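Side-chain contacts in serine hydrolase CCSP0084 (Cycloclasticus sp. P1, PDB 4I3F), which probably hydrolyses carbon-carbon bonds of meta-cleavage products, and esters, as a serine hydrolase of the alpha/beta hydrolase fold in a bacterium that degrades polyaromatic hydrocarbons: residues T119-N124 with H133-H138; K43-L48 with R141-V146; H98-W103 with I226-L231. One frame throughout, in Å; residues are numbered along the deposited sequence.

Interaction 1. Residues T119-N124 with H133-H138; sequences THIVGN and HLLNRH. With NA (sodium ion), chain D.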
# COMPACT_ATOMS: atom_id res chain seq x y z
N THR A 119 -13.45 -4.89 -8.84
CA THR A 119 -13.11 -3.60 -8.24
C THR A 119 -11.89 -2.95 -8.90
O THR A 119 -11.02 -3.65 -9.42
CB THR A 119 -12.86 -3.76 -6.72
OG1 THR A 119 -12.72 -2.47 -6.10
CG2 THR A 119 -11.60 -4.58 -6.45
N HIS A 120 -11.84 -1.62 -8.91
CA HIS A 120 -10.58 -0.93 -9.18
C HIS A 120 -9.70 -1.12 -7.95
O HIS A 120 -10.19 -1.43 -6.87
CB HIS A 120 -10.79 0.56 -9.42
CG HIS A 120 -11.52 0.91 -10.68
ND1 HIS A 120 -11.20 0.37 -11.91
CD2 HIS A 120 -12.53 1.79 -10.90
CE1 HIS A 120 -12.00 0.89 -12.83
NE2 HIS A 120 -12.81 1.75 -12.25
N ILE A 121 -8.40 -0.89 -8.09
CA ILE A 121 -7.48 -1.11 -6.98
C ILE A 121 -6.32 -0.11 -7.00
O ILE A 121 -5.82 0.26 -8.07
CB ILE A 121 -7.00 -2.60 -6.94
CG1 ILE A 121 -6.10 -2.88 -5.73
CG2 ILE A 121 -6.36 -3.02 -8.28
CD1 ILE A 121 -5.88 -4.37 -5.47
N VAL A 122 -5.93 0.34 -5.81
CA VAL A 122 -4.79 1.24 -5.63
C VAL A 122 -3.89 0.61 -4.58
O VAL A 122 -4.38 0.16 -3.54
CB VAL A 122 -5.21 2.63 -5.11
CG1 VAL A 122 -3.99 3.55 -4.96
CG2 VAL A 122 -6.22 3.27 -6.06
N GLY A 123 -2.59 0.56 -4.84
CA GLY A 123 -1.67 -0.00 -3.87
C GLY A 123 -0.38 0.76 -3.68
O GLY A 123 0.31 1.10 -4.66
N ASN A 124 -0.05 1.04 -2.42
CA ASN A 124 1.19 1.71 -2.04
C ASN A 124 2.22 0.70 -1.58
O ASN A 124 1.94 -0.10 -0.69
CB ASN A 124 0.91 2.70 -0.90
CG ASN A 124 2.19 3.18 -0.19
OD1 ASN A 124 3.30 3.08 -0.72
ND2 ASN A 124 2.03 3.71 1.02
N HIS A 133 0.31 -9.18 -7.13
CA HIS A 133 -0.01 -10.59 -6.94
C HIS A 133 -1.50 -10.89 -7.06
O HIS A 133 -1.87 -11.95 -7.54
CB HIS A 133 0.57 -11.10 -5.62
CG HIS A 133 2.06 -11.20 -5.64
ND1 HIS A 133 2.72 -12.38 -5.90
CD2 HIS A 133 3.02 -10.25 -5.50
CE1 HIS A 133 4.02 -12.16 -5.88
NE2 HIS A 133 4.23 -10.88 -5.64
N LEU A 134 -2.35 -9.93 -6.67
CA LEU A 134 -3.79 -10.09 -6.86
C LEU A 134 -4.16 -10.14 -8.34
O LEU A 134 -4.97 -10.96 -8.76
CB LEU A 134 -4.56 -8.97 -6.15
CG LEU A 134 -4.84 -9.21 -4.67
CD1 LEU A 134 -5.20 -7.89 -3.98
CD2 LEU A 134 -5.96 -10.23 -4.50
N LEU A 135 -3.56 -9.26 -9.14
CA LEU A 135 -3.84 -9.24 -10.58
C LEU A 135 -3.34 -10.51 -11.24
O LEU A 135 -3.95 -11.00 -12.20
CB LEU A 135 -3.18 -8.02 -11.25
CG LEU A 135 -3.56 -6.65 -10.68
CD1 LEU A 135 -2.80 -5.56 -11.40
CD2 LEU A 135 -5.05 -6.41 -10.80
N ASN A 136 -2.25 -11.06 -10.73
CA ASN A 136 -1.68 -12.28 -11.28
C ASN A 136 -2.52 -13.49 -10.93
O ASN A 136 -2.78 -14.35 -11.78
CB ASN A 136 -0.26 -12.49 -10.75
CG ASN A 136 0.41 -13.72 -11.33
OD1 ASN A 136 0.40 -13.95 -12.55
ND2 ASN A 136 0.97 -14.55 -10.46
N ARG A 137 -2.95 -13.56 -9.67
CA ARG A 137 -3.62 -14.76 -9.16
C ARG A 137 -5.12 -14.77 -9.37
O ARG A 137 -5.72 -15.83 -9.57
CB ARG A 137 -3.30 -14.95 -7.67
CG ARG A 137 -1.84 -15.29 -7.38
CD ARG A 137 -1.57 -15.43 -5.90
NE ARG A 137 -0.16 -15.20 -5.59
CZ ARG A 137 0.39 -15.40 -4.40
NH1 ARG A 137 -0.35 -15.85 -3.39
NH2 ARG A 137 1.68 -15.16 -4.22
N HIS A 138 -5.73 -13.58 -9.32
CA HIS A 138 -7.18 -13.45 -9.42
C HIS A 138 -7.57 -12.32 -10.37
O HIS A 138 -8.28 -11.39 -9.98
CB HIS A 138 -7.75 -13.13 -8.04
CG HIS A 138 -7.41 -14.16 -7.00
ND1 HIS A 138 -8.10 -15.34 -6.87
CD2 HIS A 138 -6.45 -14.18 -6.04
CE1 HIS A 138 -7.59 -16.05 -5.88
NE2 HIS A 138 -6.58 -15.37 -5.36
NA NA D . -9.79 -16.22 -8.54
O HOH W 1 -10.41 -18.77 -7.72
O HOH W 2 -11.85 -15.01 -6.99
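No flat group lies between Ile121 and Leu134, the touching pair; the imidazole of His138 turns an edge to a sodium ion lying in the plane of the ring. Its ND1 reaches the metal at 2.5 Å; waters 1 and 2 are 2.7 and 2.9 Å from the ion, and Glu140 adds a carboxylate oxygen. His138 is the first residue to leave helical geometry, so the ion sits just past the helix end. On the strand, the peptide carbonyl of His120 is met in its own plane, on a lone pair, by Thr119 OG1 at 2.8 Å with a C=O...O angle of 133°.

The contact itself is wholly apolar and illustrates how a buried strand and a helix may meet through a single branched residue. Ile121 holds CG1 anti to the backbone N (chi1 -177°), which sends CD1 to Leu134 CD1, 3.9 Å away, the two side chains crossing obliquely. Its other branch, CG2, faces Leu135 CD2 at a looser 4.4 Å.

Strand 119-124, helix 126-137 and strand 142-148 form a beta-alpha-beta unit, its strand-to-helix turn consistent with the nucleophile elbow of serine hydrolases. Leu134 also packs on Val104 and Gln107 of helix 96-113, Leu135 touches Phe142 of strand 142-148, and Ile121 touches Leu50 of strand 46-50.

Interaction 2. Residues K43-L48 with R141-V146; sequences KDTSIL and RFKKAV
Two pairs of side chains, Thr45 with Lys143 and Leu48 with Phe142, join segments 43-48 and 141-146, whose strands 46-50 and 142-148 are not neighbours in the sheet: 119-124 runs between them, so the contacts pass over it, one pair on each side. No hydrogen bond links the two segments directly. The backbone bonding goes through the middle strand, where Ser46 and Leu48 pair with His120 and Lys143 pairs with Thr119.

The first kind of contact is aliphatic. Thr45 puts its methyl CG2 anti to the backbone N (chi1 -56° for OG1), and this methyl meets Lys143 CE at 3.8 Å. The lysine bends at chi3 and chi4 (67° and 65°), and both residues also touch His120 beneath them.

The second is aliphatic-aromatic. Leu48 CD2 approaches the rim of the Phe142 ring near its plane, 4.5 Å from CE2, a loose van der Waals contact with no CH over the face. Leu48 also packs on Gln107 and Leu110 of helix 96-113, and Phe142 on Thr119.

With only carbon meeting carbon across the segments, the chemistry implies non-directional van der Waals contact, little of it close; alignment of the strands is left to backbone hydrogen bonds with strand 119-124.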
# COMPACT_ATOMS: atom_id res chain seq x y z
N LYS A 43 -22.22 4.35 -4.11
CA LYS A 43 -21.71 4.41 -5.49
C LYS A 43 -21.62 3.02 -6.14
O LYS A 43 -21.45 2.01 -5.45
CB LYS A 43 -20.34 5.10 -5.54
CG LYS A 43 -20.31 6.49 -4.90
CD LYS A 43 -21.26 7.45 -5.60
CE LYS A 43 -21.28 8.80 -4.91
NZ LYS A 43 -22.12 9.80 -5.65
N ASP A 44 -21.71 2.98 -7.46
CA ASP A 44 -21.80 1.71 -8.19
C ASP A 44 -20.45 1.05 -8.46
O ASP A 44 -20.36 -0.18 -8.53
CB ASP A 44 -22.56 1.91 -9.50
CG ASP A 44 -23.95 2.50 -9.30
OD1 ASP A 44 -24.59 2.20 -8.26
OD2 ASP A 44 -24.40 3.27 -10.18
N THR A 45 -19.40 1.85 -8.62
CA THR A 45 -18.09 1.30 -8.94
C THR A 45 -17.18 1.46 -7.73
O THR A 45 -17.18 2.51 -7.08
CB THR A 45 -17.47 2.00 -10.16
OG1 THR A 45 -18.37 1.90 -11.27
CG2 THR A 45 -16.13 1.37 -10.52
N SER A 46 -16.41 0.42 -7.41
CA SER A 46 -15.59 0.45 -6.20
C SER A 46 -14.09 0.60 -6.47
O SER A 46 -13.61 0.30 -7.56
CB SER A 46 -15.86 -0.78 -5.33
OG SER A 46 -15.51 -1.98 -6.01
N ILE A 47 -13.38 1.10 -5.45
CA ILE A 47 -11.92 1.14 -5.44
C ILE A 47 -11.46 0.54 -4.12
O ILE A 47 -11.93 0.95 -3.05
CB ILE A 47 -11.38 2.58 -5.53
CG1 ILE A 47 -11.95 3.33 -6.73
CG2 ILE A 47 -9.85 2.56 -5.59
CD1 ILE A 47 -11.58 4.82 -6.72
N LEU A 48 -10.57 -0.45 -4.20
CA LEU A 48 -9.95 -1.06 -3.02
C LEU A 48 -8.58 -0.42 -2.87
O LEU A 48 -7.77 -0.47 -3.80
CB LEU A 48 -9.80 -2.57 -3.23
CG LEU A 48 -9.06 -3.36 -2.14
CD1 LEU A 48 -9.80 -3.28 -0.81
CD2 LEU A 48 -8.87 -4.82 -2.55
N ARG A 141 -11.11 -10.46 -10.82
CA ARG A 141 -11.73 -9.70 -9.75
C ARG A 141 -11.37 -8.22 -9.81
O ARG A 141 -11.80 -7.44 -8.97
CB ARG A 141 -11.32 -10.24 -8.37
CG ARG A 141 -11.67 -11.70 -8.12
CD ARG A 141 -13.15 -11.99 -8.35
NE ARG A 141 -14.02 -11.34 -7.36
CZ ARG A 141 -14.30 -11.85 -6.16
NH1 ARG A 141 -13.77 -13.00 -5.78
NH2 ARG A 141 -15.11 -11.19 -5.33
N PHE A 142 -10.57 -7.84 -10.81
CA PHE A 142 -10.04 -6.47 -10.86
C PHE A 142 -10.21 -5.80 -12.20
O PHE A 142 -10.18 -6.45 -13.25
CB PHE A 142 -8.58 -6.45 -10.39
CG PHE A 142 -8.41 -6.98 -9.00
CD1 PHE A 142 -8.08 -8.32 -8.78
CD2 PHE A 142 -8.68 -6.17 -7.91
CE1 PHE A 142 -7.98 -8.82 -7.49
CE2 PHE A 142 -8.58 -6.66 -6.62
CZ PHE A 142 -8.23 -7.99 -6.42
N LYS A 143 -10.40 -4.48 -12.15
CA LYS A 143 -10.65 -3.67 -13.34
C LYS A 143 -9.37 -2.89 -13.63
O LYS A 143 -8.44 -3.42 -14.24
CB LYS A 143 -11.85 -2.74 -13.10
CG LYS A 143 -13.21 -3.47 -13.09
CD LYS A 143 -14.25 -2.78 -12.20
CE LYS A 143 -14.67 -1.41 -12.74
NZ LYS A 143 -15.38 -1.53 -14.05
N LYS A 144 -9.31 -1.63 -13.20
CA LYS A 144 -8.07 -0.85 -13.36
C LYS A 144 -7.26 -0.82 -12.08
O LYS A 144 -7.81 -0.92 -10.98
CB LYS A 144 -8.38 0.59 -13.75
CG LYS A 144 -8.87 0.79 -15.17
CD LYS A 144 -9.14 2.28 -15.38
CE LYS A 144 -8.78 2.74 -16.78
NZ LYS A 144 -9.89 2.55 -17.75
N ALA A 145 -5.95 -0.64 -12.24
CA ALA A 145 -5.03 -0.61 -11.10
C ALA A 145 -4.15 0.63 -11.11
O ALA A 145 -3.64 1.04 -12.16
CB ALA A 145 -4.16 -1.87 -11.07
N VAL A 146 -3.97 1.22 -9.93
CA VAL A 146 -2.98 2.28 -9.74
C VAL A 146 -1.97 1.81 -8.71
O VAL A 146 -2.35 1.40 -7.61
CB VAL A 146 -3.64 3.58 -9.23
CG1 VAL A 146 -2.56 4.59 -8.81
CG2 VAL A 146 -4.53 4.17 -10.32

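Interaction 3. Residues H98-W103 with I226-L231; sequences HWIDIW and IDAFVL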
# COMPACT_ATOMS: atom_id res chain seq x y z
N HIS A 98 4.89 -16.08 2.80
CA HIS A 98 3.69 -16.55 3.46
C HIS A 98 2.73 -15.43 3.82
O HIS A 98 1.51 -15.63 3.83
CB HIS A 98 4.07 -17.37 4.68
CG HIS A 98 5.10 -18.41 4.37
ND1 HIS A 98 4.85 -19.42 3.46
CD2 HIS A 98 6.38 -18.56 4.78
CE1 HIS A 98 5.94 -20.17 3.35
NE2 HIS A 98 6.87 -19.67 4.14
N TRP A 99 3.27 -14.25 4.09
CA TRP A 99 2.41 -13.11 4.36
C TRP A 99 1.76 -12.63 3.07
O TRP A 99 0.59 -12.25 3.07
CB TRP A 99 3.18 -11.99 5.07
CG TRP A 99 3.27 -12.23 6.53
CD1 TRP A 99 4.29 -12.85 7.20
CD2 TRP A 99 2.29 -11.89 7.52
NE1 TRP A 99 4.00 -12.91 8.54
CE2 TRP A 99 2.78 -12.32 8.76
CE3 TRP A 99 1.04 -11.25 7.47
CZ2 TRP A 99 2.08 -12.13 9.96
CZ3 TRP A 99 0.34 -11.07 8.66
CH2 TRP A 99 0.86 -11.50 9.88
N ILE A 100 2.49 -12.68 1.96
CA ILE A 100 1.90 -12.33 0.67
C ILE A 100 0.70 -13.23 0.36
O ILE A 100 -0.34 -12.74 -0.10
CB ILE A 100 2.94 -12.37 -0.48
CG1 ILE A 100 3.93 -11.23 -0.34
CG2 ILE A 100 2.24 -12.27 -1.84
CD1 ILE A 100 5.26 -11.45 -1.07
N ASP A 101 0.82 -14.52 0.63
CA ASP A 101 -0.30 -15.45 0.45
C ASP A 101 -1.51 -15.01 1.27
O ASP A 101 -2.64 -14.97 0.77
CB ASP A 101 0.11 -16.88 0.84
CG ASP A 101 1.10 -17.50 -0.15
OD1 ASP A 101 1.19 -17.01 -1.30
OD2 ASP A 101 1.77 -18.48 0.23
N ILE A 102 -1.26 -14.67 2.54
CA ILE A 102 -2.30 -14.15 3.43
C ILE A 102 -2.91 -12.83 2.94
O ILE A 102 -4.13 -12.65 2.99
CB ILE A 102 -1.74 -13.97 4.87
CG1 ILE A 102 -1.64 -15.31 5.58
CG2 ILE A 102 -2.60 -13.00 5.67
CD1 ILE A 102 -0.82 -15.28 6.87
N TRP A 103 -2.06 -11.91 2.49
CA TRP A 103 -2.52 -10.59 2.04
C TRP A 103 -3.40 -10.69 0.79
O TRP A 103 -4.42 -9.99 0.68
CB TRP A 103 -1.33 -9.67 1.80
CG TRP A 103 -0.61 -9.30 3.08
CD1 TRP A 103 -1.16 -9.19 4.33
CD2 TRP A 103 0.80 -9.04 3.24
NE1 TRP A 103 -0.20 -8.84 5.25
CE2 TRP A 103 1.01 -8.75 4.61
CE3 TRP A 103 1.89 -9.01 2.37
CZ2 TRP A 103 2.28 -8.44 5.12
CZ3 TRP A 103 3.15 -8.70 2.88
CH2 TRP A 103 3.33 -8.43 4.24
N ILE A 226 12.13 -8.18 -0.19
CA ILE A 226 12.06 -7.62 -1.54
C ILE A 226 11.90 -8.72 -2.61
O ILE A 226 11.02 -8.64 -3.48
CB ILE A 226 13.33 -6.81 -1.85
CG1 ILE A 226 13.42 -5.58 -0.95
CG2 ILE A 226 13.38 -6.39 -3.33
CD1 ILE A 226 14.80 -4.94 -0.92
N ASP A 227 12.76 -9.73 -2.54
CA ASP A 227 12.76 -10.80 -3.53
C ASP A 227 11.42 -11.56 -3.54
O ASP A 227 10.95 -11.97 -4.59
CB ASP A 227 13.94 -11.75 -3.28
CG ASP A 227 15.29 -11.03 -3.25
OD1 ASP A 227 15.33 -9.83 -3.59
OD2 ASP A 227 16.30 -11.67 -2.90
N ALA A 228 10.83 -11.73 -2.37
CA ALA A 228 9.53 -12.41 -2.23
C ALA A 228 8.39 -11.76 -3.02
O ALA A 228 7.45 -12.46 -3.42
CB ALA A 228 9.15 -12.52 -0.76
N PHE A 229 8.47 -10.45 -3.24
CA PHE A 229 7.42 -9.74 -3.98
C PHE A 229 7.58 -9.79 -5.50
O PHE A 229 6.66 -9.45 -6.24
CB PHE A 229 7.39 -8.27 -3.55
CG PHE A 229 6.62 -8.02 -2.28
CD1 PHE A 229 7.29 -7.79 -1.09
CD2 PHE A 229 5.23 -7.98 -2.29
CE1 PHE A 229 6.60 -7.55 0.07
CE2 PHE A 229 4.52 -7.74 -1.12
CZ PHE A 229 5.21 -7.52 0.06
N VAL A 230 8.76 -10.20 -5.97
CA VAL A 230 9.08 -10.09 -7.39
C VAL A 230 8.36 -11.14 -8.22
O VAL A 230 8.51 -12.34 -7.98
CB VAL A 230 10.60 -10.21 -7.63
CG1 VAL A 230 10.92 -10.17 -9.12
CG2 VAL A 230 11.33 -9.07 -6.92
N LEU A 231 7.58 -10.70 -9.20
CA LEU A 231 6.94 -11.63 -10.13
C LEU A 231 7.88 -11.83 -11.30
O LEU A 231 8.70 -10.96 -11.60
CB LEU A 231 5.61 -11.08 -10.62
CG LEU A 231 4.47 -11.05 -9.59
CD1 LEU A 231 3.32 -10.21 -10.11
CD2 LEU A 231 4.02 -12.46 -9.26
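Ile100 of helix 96-113 lies over the ring of Phe229 of segment 226-231, in a helix-to-helix contact of the alpha/beta hydrolase fold; helix 222-229 comes, along the chain, between strands 142-148 and 243-248, where the cap of this fold is usually inserted. The tight part is a CH-pi interaction: Ile100 CD1 stands 3.7 Å from the ring centroid and 14° off the normal, while CG1 of the same residue lies 3.6 Å from Phe229 CE2. Ile100 can do both because its CG1 is set beside the backbone N (chi1 -70°) and the chain then extends, laying CG1 and CD1 over the same face. The same CD1 also comes within 3.4 Å of Ala228 O, the closest approach of the contact. At the end of the ring, Phe229 CZ meets the edge of Trp103, 3.7 Å from CZ3, with the two side chains roughly at right angles.

The looser side is at the partly exposed Ala228, whose CB lies 4.0 Å from Ile100 CD1, with exposed Asp101 on the helix beside it. A serine in place of Phe229 would probably leave Ile100 CD1 without the ring face to rest on and leave Trp103 CZ3 without its aromatic neighbour.

Trp103 is held in turn by a hydrogen bond from NE1 to Ala82 O, and one face of its indole carries Trp99 O, 3.1 Å above the plane and offset toward the rim.

In the fold
Interactions 1 and 2 both reach the same sheet and touch, centres about 9 Å apart: Ile121 O to Val146 N and Val122 N to Leu48 O, each 2.8 Å, are probable hydrogen bonds, setting strand 119-124 between the strands of interaction 2. Interaction 3, its centre about 13 Å from that of interaction 1, is joined to it through helix 126-137, by a salt bridge from Arg137 NH1 to Asp101 OD1 (2.9 Å) and a probable hydrogen bond from His133 NE2 to Phe229 O (2.9 Å). Interactions 2 and 3, centres about 22 Å apart, do not touch. Strand 119-124 leads into the probable nucleophile elbow, near Phe229; the sodium sits at the other end of helix 126-137.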